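Local atomic coordinates of iron-regulated outer membrane protein (Neisseria meningitidis, PDB entry 4B7O), a protein that transports iron across the outer membrane as a TonB-dependent transporter, perhaps in the form of siderophore complexes. Residues R62-K66 with A553-Y557; R68-V72 with L88-E92; G591-G595 with V607-H611; T600-T604 with S642-R646; V690-N696 with N708-V714. All blocks are in the same frame, centred on the assembly; numbering follows the deposited sequence.

Contact 1: R62-K66 with A553-Y557; sequences RQGSK and ANGSY
S556 on the barrel strand 551-567 carries this meeting, its hydroxyl reaching inward to a tight turn of the plug. OG is rotated to the side of the S556 N, opposite its carbonyl carbon (chi1 -86°), which brings it to the N-H of S65. S65 N donates to S556 OG over 2.7 Å, with an N-H...O angle of 156°. The same hydroxyl also makes a weak bond back to the carbonyl O of its own neighbour G555, so a single buried oxygen serves both the plug and its own strand.

The S65 side chain lies next to S556: S65 CB is 3.4 Å from S556 OG, and the two CB atoms are 3.8 Å apart. S65 OG turns from S556 toward E593 on the next barrel strand, with which it forms a weak hydrogen bond. N554, two residues back on the same face of the strand as S556, reaches the turn with its CB, 4.0 Å from G64 O, while its amide stands alongside S65. Between them the backbones close in, G64 CA coming within 3.2 Å of G555 O, an approach that leaves no place for a side chain at G64. Beyond the contact K66 leads away to a salt bridge with E541.

Q63 to K66 form a type II' beta turn, closed by K66 N to Q63 O, with glycine at its second position. A plug loop held against the inner wall of the beta-barrel in this way is characteristic of TonB-dependent transporters.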
# COMPACT_ATOMS: atom_id res chain seq x y z
N ARG A 62 -2.19 9.90 -18.89
CA ARG A 62 -2.74 9.51 -20.18
C ARG A 62 -2.86 8.03 -20.39
O ARG A 62 -2.76 7.59 -21.55
CB ARG A 62 -1.96 10.13 -21.35
CG ARG A 62 -2.00 11.65 -21.26
CD ARG A 62 -1.31 12.34 -22.40
NE ARG A 62 0.11 11.98 -22.50
CZ ARG A 62 0.80 12.04 -23.65
NH1 ARG A 62 0.21 12.47 -24.80
NH2 ARG A 62 2.07 11.68 -23.66
N GLN A 63 -3.10 7.26 -19.33
CA GLN A 63 -3.32 5.82 -19.52
C GLN A 63 -4.67 5.37 -19.02
O GLN A 63 -4.83 4.23 -18.57
CB GLN A 63 -2.20 4.97 -18.95
CG GLN A 63 -0.84 5.26 -19.56
CD GLN A 63 0.27 4.27 -19.10
OE1 GLN A 63 1.35 4.70 -18.65
NE2 GLN A 63 -0.00 2.98 -19.21
N GLY A 64 -5.66 6.23 -19.19
CA GLY A 64 -6.93 5.88 -18.68
C GLY A 64 -6.92 6.06 -17.17
O GLY A 64 -6.56 7.12 -16.65
N SER A 65 -7.34 5.02 -16.47
CA SER A 65 -7.37 5.01 -15.04
C SER A 65 -6.14 4.23 -14.53
O SER A 65 -5.96 4.08 -13.31
CB SER A 65 -8.66 4.33 -14.56
OG SER A 65 -9.03 4.80 -13.27
N LYS A 66 -5.32 3.74 -15.46
CA LYS A 66 -4.15 2.93 -15.11
C LYS A 66 -3.19 3.62 -14.15
O LYS A 66 -2.64 2.96 -13.29
CB LYS A 66 -3.40 2.49 -16.35
CG LYS A 66 -2.22 1.61 -16.04
CD LYS A 66 -1.52 1.12 -17.31
CE LYS A 66 -0.38 0.19 -16.93
NZ LYS A 66 -0.96 -1.06 -16.36
N ALA A 553 -13.08 13.11 -18.11
CA ALA A 553 -13.52 11.74 -17.93
C ALA A 553 -12.34 10.83 -18.20
O ALA A 553 -11.36 11.26 -18.78
CB ALA A 553 -14.76 11.37 -18.80
N ASN A 554 -12.44 9.58 -17.76
CA ASN A 554 -11.44 8.60 -18.13
C ASN A 554 -12.00 7.23 -17.84
O ASN A 554 -12.96 7.12 -17.07
CB ASN A 554 -10.14 8.83 -17.36
CG ASN A 554 -10.37 8.98 -15.90
OD1 ASN A 554 -10.46 7.99 -15.20
ND2 ASN A 554 -10.48 10.22 -15.42
N GLY A 555 -11.39 6.22 -18.45
CA GLY A 555 -11.82 4.86 -18.30
C GLY A 555 -10.67 3.91 -18.62
O GLY A 555 -9.68 4.31 -19.22
N SER A 556 -10.82 2.66 -18.21
CA SER A 556 -9.83 1.67 -18.43
C SER A 556 -10.57 0.38 -18.49
O SER A 556 -11.62 0.26 -17.90
CB SER A 556 -8.87 1.57 -17.23
OG SER A 556 -7.78 2.49 -17.32
N TYR A 557 -10.00 -0.60 -19.19
CA TYR A 557 -10.40 -1.98 -19.09
C TYR A 557 -9.15 -2.82 -19.06
O TYR A 557 -8.26 -2.59 -19.84
CB TYR A 557 -11.27 -2.40 -20.25
CG TYR A 557 -12.10 -3.56 -19.87
CD1 TYR A 557 -11.56 -4.84 -19.77
CD2 TYR A 557 -13.42 -3.36 -19.50
CE1 TYR A 557 -12.36 -5.93 -19.37
CE2 TYR A 557 -14.22 -4.41 -19.10
CZ TYR A 557 -13.69 -5.68 -19.05
OH TYR A 557 -14.49 -6.67 -18.64

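Contact 2: R68-V72 with L88-E92; sequences RTNIV and LLKEE
R68 and E92 meet at their charged ends in a salt bridge, NH1 to OE1 at 2.6 Å. Both chains have to fold to get there. R68 leaves with CG beside the backbone N and then bends at chi3 (65°), bringing its guanidinium round to the glutamate; E92 starts anti to its N and turns at chi2 (54°). The guanidinium and carboxylate planes stand 50° apart, and E92 OE1 also lies 3.4 Å from R68 CD. The other oxygen, OE2, bonds to S94 OG.

Next to the ion pair the contact is apolar. L89 CD2 reaches two neighbours at once, I71 CG2 at 4.2 Å and V72 CG1 at 4.1 Å. V72 holds CG1 between its N and carbonyl carbon and straddles L88, with both methyls about equally close to L88 CG. The leucines run at about a right angle to the branches they touch.

I71 and V72 form a classic beta bulge opposite V147, where strand 67-73 turns a corner at the edge of the plug's four-stranded sheet. Strand 144-150 flanks it there, and the leucines come from the end of helix 85-88 and the type I turn L89-E92 that follows, on the way to strand 95-97.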
# COMPACT_ATOMS: atom_id res chain seq x y z
N ARG A 68 -2.87 7.20 -11.88
CA ARG A 68 -3.42 8.46 -11.42
C ARG A 68 -2.36 9.11 -10.55
O ARG A 68 -2.03 8.63 -9.46
CB ARG A 68 -4.73 8.24 -10.69
CG ARG A 68 -5.80 7.55 -11.57
CD ARG A 68 -7.22 7.52 -10.99
NE ARG A 68 -7.86 8.84 -10.83
CZ ARG A 68 -8.22 9.38 -9.66
NH1 ARG A 68 -8.04 8.74 -8.49
NH2 ARG A 68 -8.80 10.58 -9.63
N THR A 69 -1.75 10.16 -11.07
CA THR A 69 -0.69 10.75 -10.29
C THR A 69 -1.24 11.97 -9.54
O THR A 69 -2.18 12.62 -10.00
CB THR A 69 0.64 10.98 -11.07
OG1 THR A 69 0.95 12.36 -11.14
CG2 THR A 69 0.63 10.38 -12.46
N ASN A 70 -0.72 12.21 -8.35
CA ASN A 70 -1.24 13.24 -7.44
C ASN A 70 -2.72 13.08 -7.20
O ASN A 70 -3.45 14.05 -7.23
CB ASN A 70 -0.95 14.64 -7.93
CG ASN A 70 0.54 14.91 -8.12
OD1 ASN A 70 1.39 14.06 -7.81
ND2 ASN A 70 0.85 16.10 -8.64
N ILE A 71 -3.19 11.86 -6.98
CA ILE A 71 -4.53 11.69 -6.48
C ILE A 71 -4.76 12.60 -5.29
O ILE A 71 -5.80 13.21 -5.15
CB ILE A 71 -4.75 10.29 -6.00
CG1 ILE A 71 -4.90 9.38 -7.18
CG2 ILE A 71 -6.04 10.22 -5.21
CD1 ILE A 71 -4.56 7.99 -6.74
N VAL A 72 -3.78 12.72 -4.42
CA VAL A 72 -3.95 13.71 -3.42
C VAL A 72 -2.67 14.50 -3.25
O VAL A 72 -1.58 14.00 -3.38
CB VAL A 72 -4.55 13.11 -2.11
CG1 VAL A 72 -3.69 11.99 -1.57
CG2 VAL A 72 -4.83 14.20 -1.05
N LEU A 88 -8.54 9.23 3.23
CA LEU A 88 -8.01 10.12 2.23
C LEU A 88 -8.35 9.70 0.80
O LEU A 88 -8.56 10.57 -0.07
CB LEU A 88 -6.48 10.18 2.35
CG LEU A 88 -5.84 11.48 1.94
CD1 LEU A 88 -6.69 12.68 2.34
CD2 LEU A 88 -4.47 11.58 2.58
N LEU A 89 -8.32 8.39 0.53
CA LEU A 89 -8.50 7.92 -0.82
C LEU A 89 -9.89 7.27 -0.95
O LEU A 89 -10.03 6.26 -1.70
CB LEU A 89 -7.45 6.89 -1.16
CG LEU A 89 -6.01 7.19 -0.72
CD1 LEU A 89 -5.23 5.91 -0.76
CD2 LEU A 89 -5.34 8.24 -1.58
N LYS A 90 -10.89 7.77 -0.20
CA LYS A 90 -12.16 7.08 -0.19
C LYS A 90 -12.99 7.25 -1.50
O LYS A 90 -13.90 6.45 -1.79
CB LYS A 90 -12.99 7.43 1.01
CG LYS A 90 -13.57 8.83 1.00
CD LYS A 90 -14.35 9.07 2.30
CE LYS A 90 -15.06 7.78 2.76
NZ LYS A 90 -15.74 7.81 4.11
N GLU A 91 -12.66 8.27 -2.25
CA GLU A 91 -13.31 8.56 -3.50
C GLU A 91 -12.70 7.80 -4.68
O GLU A 91 -13.20 7.87 -5.78
CB GLU A 91 -13.21 10.04 -3.77
CG GLU A 91 -14.55 10.59 -4.12
CD GLU A 91 -14.54 12.07 -4.45
OE1 GLU A 91 -13.70 12.82 -3.84
OE2 GLU A 91 -15.38 12.45 -5.32
N GLU A 92 -11.59 7.12 -4.47
CA GLU A 92 -11.03 6.26 -5.50
C GLU A 92 -11.62 4.85 -5.47
O GLU A 92 -11.31 4.06 -4.59
CB GLU A 92 -9.52 6.23 -5.40
CG GLU A 92 -8.90 5.18 -6.32
CD GLU A 92 -9.29 5.26 -7.82
OE1 GLU A 92 -9.01 6.36 -8.39
OE2 GLU A 92 -9.85 4.22 -8.40

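Contact 3: G591-G595 with V607-H611; sequences GYELG and VGVSH
Y592 lays its ring over the CB of H611, an off-centre CH-pi contact with CB 4.2 Å from the ring centroid and 29° off the normal. The tyrosine gets there because its CG sits between the backbone N and the carbonyl carbon (chi1 60°), which swings the ring across toward the partner strand; the hydroxyl then ends up at the edge of the imidazole. V609 CG2 comes to the edge of the tyrosine ring on the same face of the sheet. Further along, L594 and V609 run alongside each other off that face, with L594 CB 3.9 Å from V609 CG1.

These are neighbouring strands of the TonB-dependent transporter barrel, the two arms of the hairpin 578-600/603-618, running antiparallel with their axes 4.8 Å apart. Y592 with H611 and L594 with V609 are the hydrogen-bonded pairs, each with two backbone bonds; E593 with S610 and G595 with G608 are non-hydrogen-bonded.

The opposite face is polar. A water bonds to S610 OG and lies within hydrogen-bonding reach of Y592 O and E593 OE1, the last at 2.7 Å. E593 bends at chi2, and its OE2 goes on to salt bridges with K151 and R110 of the plug.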
# COMPACT_ATOMS: atom_id res chain seq x y z
N GLY A 591 -11.58 -6.33 -15.67
CA GLY A 591 -12.50 -5.34 -15.09
C GLY A 591 -12.33 -3.98 -15.66
O GLY A 591 -11.60 -3.81 -16.66
N TYR A 592 -12.98 -3.00 -15.04
CA TYR A 592 -12.95 -1.67 -15.60
C TYR A 592 -13.12 -0.64 -14.52
O TYR A 592 -13.55 -0.98 -13.40
CB TYR A 592 -14.10 -1.51 -16.64
CG TYR A 592 -15.45 -1.72 -16.01
CD1 TYR A 592 -16.07 -0.67 -15.30
CD2 TYR A 592 -16.09 -2.95 -16.06
CE1 TYR A 592 -17.29 -0.82 -14.68
CE2 TYR A 592 -17.36 -3.11 -15.47
CZ TYR A 592 -17.92 -2.04 -14.77
OH TYR A 592 -19.12 -2.19 -14.16
N GLU A 593 -12.84 0.60 -14.90
CA GLU A 593 -13.10 1.74 -14.05
C GLU A 593 -13.37 2.98 -14.94
O GLU A 593 -12.79 3.11 -16.00
CB GLU A 593 -11.92 2.01 -13.12
CG GLU A 593 -10.60 1.78 -13.80
CD GLU A 593 -9.55 1.07 -12.94
OE1 GLU A 593 -9.74 -0.08 -12.44
OE2 GLU A 593 -8.46 1.66 -12.82
N LEU A 594 -14.30 3.82 -14.51
CA LEU A 594 -14.63 5.01 -15.21
C LEU A 594 -14.64 6.07 -14.17
O LEU A 594 -15.04 5.81 -13.04
CB LEU A 594 -16.04 4.92 -15.83
CG LEU A 594 -16.24 3.87 -16.92
CD1 LEU A 594 -17.63 3.25 -16.96
CD2 LEU A 594 -15.93 4.40 -18.30
N GLY A 595 -14.25 7.27 -14.57
CA GLY A 595 -14.29 8.42 -13.70
C GLY A 595 -14.68 9.58 -14.58
O GLY A 595 -14.30 9.61 -15.73
N VAL A 607 -17.53 11.57 -10.27
CA VAL A 607 -18.15 10.28 -10.19
C VAL A 607 -17.17 9.22 -10.55
O VAL A 607 -16.32 9.45 -11.42
CB VAL A 607 -19.35 10.10 -11.16
CG1 VAL A 607 -20.61 10.59 -10.50
CG2 VAL A 607 -19.13 10.83 -12.49
N GLY A 608 -17.28 8.04 -9.90
CA GLY A 608 -16.41 6.96 -10.29
C GLY A 608 -17.09 5.65 -10.07
O GLY A 608 -18.02 5.58 -9.28
N VAL A 609 -16.59 4.62 -10.74
CA VAL A 609 -17.09 3.30 -10.63
C VAL A 609 -16.01 2.31 -10.99
O VAL A 609 -15.15 2.55 -11.87
CB VAL A 609 -18.38 3.09 -11.49
CG1 VAL A 609 -18.17 3.46 -12.95
CG2 VAL A 609 -18.90 1.64 -11.38
N SER A 610 -16.01 1.19 -10.31
CA SER A 610 -14.97 0.23 -10.49
C SER A 610 -15.49 -1.12 -10.16
O SER A 610 -16.34 -1.27 -9.28
CB SER A 610 -13.85 0.54 -9.51
OG SER A 610 -12.72 -0.20 -9.88
N HIS A 611 -14.98 -2.13 -10.85
CA HIS A 611 -15.50 -3.46 -10.72
C HIS A 611 -14.43 -4.33 -11.31
O HIS A 611 -13.92 -4.04 -12.40
CB HIS A 611 -16.83 -3.63 -11.51
CG HIS A 611 -17.70 -4.80 -11.05
ND1 HIS A 611 -17.42 -5.53 -9.93
CD2 HIS A 611 -18.89 -5.32 -11.57
CE1 HIS A 611 -18.35 -6.48 -9.76
NE2 HIS A 611 -19.26 -6.36 -10.76
O HOH W 1 -11.26 -2.22 -11.67

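Contact 4: T600-T604 with S642-R646; sequences TGGLT and SLAYR
L603 and Y645 face each other as a non-hydrogen-bonded pair where strand 603-618 of the transmembrane barrel begins, just after the tight hairpin turn that joins it to strand 578-600. That turn, T600 to L603, is type I', with G601 and G602 in its two middle positions, and the strand beside it is 638-647, running antiparallel.

From its CB, the Y645 chain sends CG off anti to the backbone N (chi1 -171°), which carries the ring alongside the turn, whose peptides meet it obliquely. CG itself is 4.2 Å from G602 O. CD1 comes next, 3.8 Å from the polar L603 N; its approach to L603 CB, at 4.0 Å, is the apolar touch of the ring. CE1 has moved on to the G601 carbonyl, with G601 O 3.8 Å away, and at the tip OH is at that same distance from G601 O. The ring thus follows the turn peptides from L603 back to G601. Outside the pair, Y645 meets F647 edge-to-face.

T604 and A644 form the hydrogen-bonded pair, T604 N to A644 O and A644 N to T604 O, both 2.9 Å. R646 points its long side chain elsewhere, to N696 and to a salt bridge with E79 of the plug. Its backbone R646 N donates to G602 O at 3.0 Å, meeting that oxygen from above the carbonyl plane, 39° out of it.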
# COMPACT_ATOMS: atom_id res chain seq x y z
N THR A 600 -17.24 24.12 -12.79
CA THR A 600 -17.54 25.49 -13.18
C THR A 600 -17.69 26.37 -11.97
O THR A 600 -18.57 26.11 -11.15
CB THR A 600 -18.85 25.61 -14.02
OG1 THR A 600 -19.42 26.91 -13.82
CG2 THR A 600 -19.93 24.64 -13.58
N GLY A 601 -16.88 27.42 -11.87
CA GLY A 601 -17.09 28.52 -10.90
C GLY A 601 -17.28 28.17 -9.42
O GLY A 601 -18.19 28.68 -8.74
N GLY A 602 -16.43 27.30 -8.91
CA GLY A 602 -16.57 26.91 -7.51
C GLY A 602 -17.31 25.61 -7.29
O GLY A 602 -17.16 25.01 -6.24
N LEU A 603 -18.13 25.18 -8.23
CA LEU A 603 -18.76 23.86 -8.10
C LEU A 603 -17.84 22.80 -8.67
O LEU A 603 -17.25 23.01 -9.74
CB LEU A 603 -20.07 23.79 -8.85
CG LEU A 603 -20.70 22.40 -8.88
CD1 LEU A 603 -21.19 21.99 -7.48
CD2 LEU A 603 -21.85 22.41 -9.87
N THR A 604 -17.71 21.66 -7.98
CA THR A 604 -16.92 20.52 -8.43
C THR A 604 -17.77 19.27 -8.25
O THR A 604 -18.28 19.05 -7.18
CB THR A 604 -15.65 20.39 -7.58
OG1 THR A 604 -14.91 21.60 -7.67
CG2 THR A 604 -14.78 19.26 -8.07
N SER A 642 -18.86 12.95 -5.56
CA SER A 642 -18.93 14.05 -4.63
C SER A 642 -19.42 15.26 -5.31
O SER A 642 -19.29 15.41 -6.53
CB SER A 642 -17.58 14.37 -3.94
OG SER A 642 -16.55 14.54 -4.88
N LEU A 643 -19.94 16.18 -4.51
CA LEU A 643 -20.37 17.45 -5.03
C LEU A 643 -19.91 18.44 -4.06
O LEU A 643 -20.13 18.27 -2.88
CB LEU A 643 -21.88 17.45 -5.11
CG LEU A 643 -22.51 18.70 -5.67
CD1 LEU A 643 -21.91 18.93 -7.07
CD2 LEU A 643 -24.03 18.47 -5.75
N ALA A 644 -19.21 19.46 -4.51
CA ALA A 644 -18.71 20.45 -3.56
C ALA A 644 -18.81 21.85 -4.12
O ALA A 644 -18.60 22.06 -5.30
CB ALA A 644 -17.26 20.16 -3.21
N TYR A 645 -19.05 22.82 -3.24
CA TYR A 645 -19.17 24.19 -3.66
C TYR A 645 -18.33 25.10 -2.80
O TYR A 645 -18.38 25.05 -1.56
CB TYR A 645 -20.62 24.68 -3.61
CG TYR A 645 -20.69 26.02 -4.25
CD1 TYR A 645 -20.72 26.13 -5.65
CD2 TYR A 645 -20.62 27.18 -3.49
CE1 TYR A 645 -20.73 27.37 -6.27
CE2 TYR A 645 -20.63 28.42 -4.08
CZ TYR A 645 -20.68 28.50 -5.47
OH TYR A 645 -20.67 29.73 -6.07
N ARG A 646 -17.55 25.94 -3.46
CA ARG A 646 -16.69 26.89 -2.76
C ARG A 646 -17.13 28.37 -2.89
O ARG A 646 -17.17 28.91 -3.98
CB ARG A 646 -15.25 26.69 -3.19
CG ARG A 646 -14.33 27.55 -2.37
CD ARG A 646 -12.94 27.04 -2.43
NE ARG A 646 -12.47 27.01 -1.07
CZ ARG A 646 -11.91 25.98 -0.48
NH1 ARG A 646 -11.70 24.84 -1.10
NH2 ARG A 646 -11.58 26.12 0.78

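Contact 5: V690-N696 with N708-V714; sequences VNDVFAN and NLSVNNV
D692 and N713 hold the tight end of this contact: N713 N donates to D692 OD1 over 2.9 Å in an almost straight bond, 173° at the hydrogen, coming in from above the carboxylate plane. CG of D692 stands beside its own N (chi1 -55°), which turns the carboxylate over the partner chain. There it stacks on the amide of N712, the planes 22° apart. D692 OD2 salt-bridges K90 of the plug. A water also ties the two chains together here, accepting a hydrogen bond from N691 N and donating one to N713 OD1, while V690 CG1 packs at about a right angle against N713.

At the other end of this buried face N696 and N708 run alongside each other, N696 ND2 donating to N708 OD1 at 2.7 Å, with the two amide planes clearly tilted from one another. N696 OD1 goes on to R646, and N708 ND2 to the D78 carbonyl of the plug.

Between these ends is a regular antiparallel hairpin of the transporter's beta-barrel, strands 684-697 and 705-712, with V693-V711 and A695-L709 as its hydrogen-bonded pairs.

The face carrying those four residues is looser; it is the outer one, presumably turned to the membrane. V693 CG2 rests on V711 CB at 4.0 Å, the two valines standing abreast. The L709 chain leaves anti to the backbone N and leads away from the partner strand, into the surroundings of the barrel. Beside it A695 CB lies 4.0 Å from L709 O.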
# COMPACT_ATOMS: atom_id res chain seq x y z
N VAL A 690 -22.17 4.74 2.26
CA VAL A 690 -21.61 5.67 3.22
C VAL A 690 -21.65 7.11 2.69
O VAL A 690 -21.24 7.36 1.57
CB VAL A 690 -20.16 5.25 3.56
CG1 VAL A 690 -19.54 6.20 4.54
CG2 VAL A 690 -20.21 3.86 4.18
N ASN A 691 -22.10 8.04 3.51
CA ASN A 691 -22.24 9.42 3.10
C ASN A 691 -21.52 10.31 4.06
O ASN A 691 -21.66 10.12 5.27
CB ASN A 691 -23.70 9.85 3.09
CG ASN A 691 -24.45 9.30 1.91
OD1 ASN A 691 -25.19 8.31 2.03
ND2 ASN A 691 -24.27 9.94 0.74
N ASP A 692 -20.78 11.30 3.54
CA ASP A 692 -19.98 12.21 4.38
C ASP A 692 -20.35 13.64 3.98
O ASP A 692 -20.73 13.87 2.83
CB ASP A 692 -18.49 12.08 4.16
CG ASP A 692 -17.94 10.66 4.35
OD1 ASP A 692 -18.61 9.76 4.90
OD2 ASP A 692 -16.75 10.45 3.98
N VAL A 693 -20.19 14.59 4.88
CA VAL A 693 -20.20 15.99 4.46
C VAL A 693 -18.97 16.68 5.09
O VAL A 693 -18.49 16.26 6.10
CB VAL A 693 -21.50 16.66 4.87
CG1 VAL A 693 -22.69 15.97 4.21
CG2 VAL A 693 -21.67 16.59 6.37
N PHE A 694 -18.42 17.70 4.46
CA PHE A 694 -17.22 18.28 5.02
C PHE A 694 -17.21 19.75 4.71
O PHE A 694 -17.85 20.22 3.77
CB PHE A 694 -16.00 17.63 4.36
CG PHE A 694 -16.04 17.68 2.86
CD1 PHE A 694 -16.74 16.71 2.15
CD2 PHE A 694 -15.41 18.70 2.16
CE1 PHE A 694 -16.81 16.75 0.76
CE2 PHE A 694 -15.48 18.75 0.76
CZ PHE A 694 -16.18 17.78 0.07
N ALA A 695 -16.40 20.50 5.44
CA ALA A 695 -16.26 21.89 5.10
C ALA A 695 -14.84 22.27 5.29
O ALA A 695 -14.23 21.95 6.30
CB ALA A 695 -17.15 22.74 6.01
N ASN A 696 -14.34 23.05 4.35
CA ASN A 696 -13.05 23.66 4.54
C ASN A 696 -13.20 25.19 4.55
O ASN A 696 -13.77 25.76 3.63
CB ASN A 696 -12.07 23.20 3.45
CG ASN A 696 -10.82 24.06 3.40
OD1 ASN A 696 -10.51 24.63 2.39
ND2 ASN A 696 -10.13 24.20 4.52
N ASN A 708 -11.09 22.79 9.28
CA ASN A 708 -11.92 21.81 8.62
C ASN A 708 -12.84 21.14 9.55
O ASN A 708 -12.50 20.88 10.71
CB ASN A 708 -11.10 20.76 7.92
CG ASN A 708 -10.05 21.35 7.06
OD1 ASN A 708 -10.34 22.06 6.13
ND2 ASN A 708 -8.80 21.05 7.38
N LEU A 709 -14.00 20.82 9.01
CA LEU A 709 -15.01 20.15 9.76
C LEU A 709 -15.65 19.12 8.91
O LEU A 709 -16.03 19.39 7.78
CB LEU A 709 -16.06 21.17 10.18
CG LEU A 709 -17.37 20.81 10.87
CD1 LEU A 709 -17.29 19.75 11.95
CD2 LEU A 709 -17.87 22.10 11.51
N SER A 710 -15.80 17.93 9.43
CA SER A 710 -16.49 16.97 8.62
C SER A 710 -17.35 16.10 9.50
O SER A 710 -17.10 16.01 10.70
CB SER A 710 -15.49 16.14 7.80
OG SER A 710 -14.61 15.48 8.68
N VAL A 711 -18.37 15.50 8.90
CA VAL A 711 -19.14 14.44 9.52
C VAL A 711 -19.10 13.30 8.52
O VAL A 711 -19.73 13.39 7.50
CB VAL A 711 -20.63 14.84 9.81
CG1 VAL A 711 -21.40 13.68 10.45
CG2 VAL A 711 -20.71 16.01 10.76
N ASN A 712 -18.32 12.26 8.84
CA ASN A 712 -18.24 11.02 8.10
C ASN A 712 -19.28 10.00 8.49
O ASN A 712 -19.66 9.86 9.69
CB ASN A 712 -16.90 10.39 8.37
CG ASN A 712 -15.78 11.04 7.61
OD1 ASN A 712 -15.98 12.01 6.89
ND2 ASN A 712 -14.60 10.49 7.72
N ASN A 713 -19.72 9.23 7.51
CA ASN A 713 -20.72 8.23 7.76
C ASN A 713 -21.90 8.88 8.54
O ASN A 713 -22.15 8.58 9.70
CB ASN A 713 -20.12 7.01 8.48
CG ASN A 713 -21.11 5.85 8.53
OD1 ASN A 713 -22.22 6.00 8.02
ND2 ASN A 713 -20.71 4.71 9.08
N VAL A 714 -22.59 9.79 7.86
CA VAL A 714 -23.55 10.69 8.44
C VAL A 714 -24.73 9.90 8.91
O VAL A 714 -25.37 10.26 9.94
CB VAL A 714 -24.11 11.75 7.42
CG1 VAL A 714 -24.76 12.91 8.13
CG2 VAL A 714 -23.02 12.32 6.56
O HOH W 2 -23.62 7.26 5.87

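Contact 2 lies wholly within the plug, contact 1 joins the plug to the barrel wall, and contacts 3, 4 and 5 pair barrel strands. Contacts 1 and 3 sit closest, their centres 9 Å apart, on the adjoining strands 551-567 and 578-600. Strand 603-618 is common to contacts 3 and 4, whose segments alternate along the chain. Contact 5 comes last in sequence, with its centre 15 Å from that of contact 4 and linked to it through R646 and N696. The plug also reaches the wall from contact 2: E91 touches S642 of contact 4, and K90 bridges to D692 of contact 5. Such polar ties along several strands are consistent with the plug being held inside the barrel of this apo transporter.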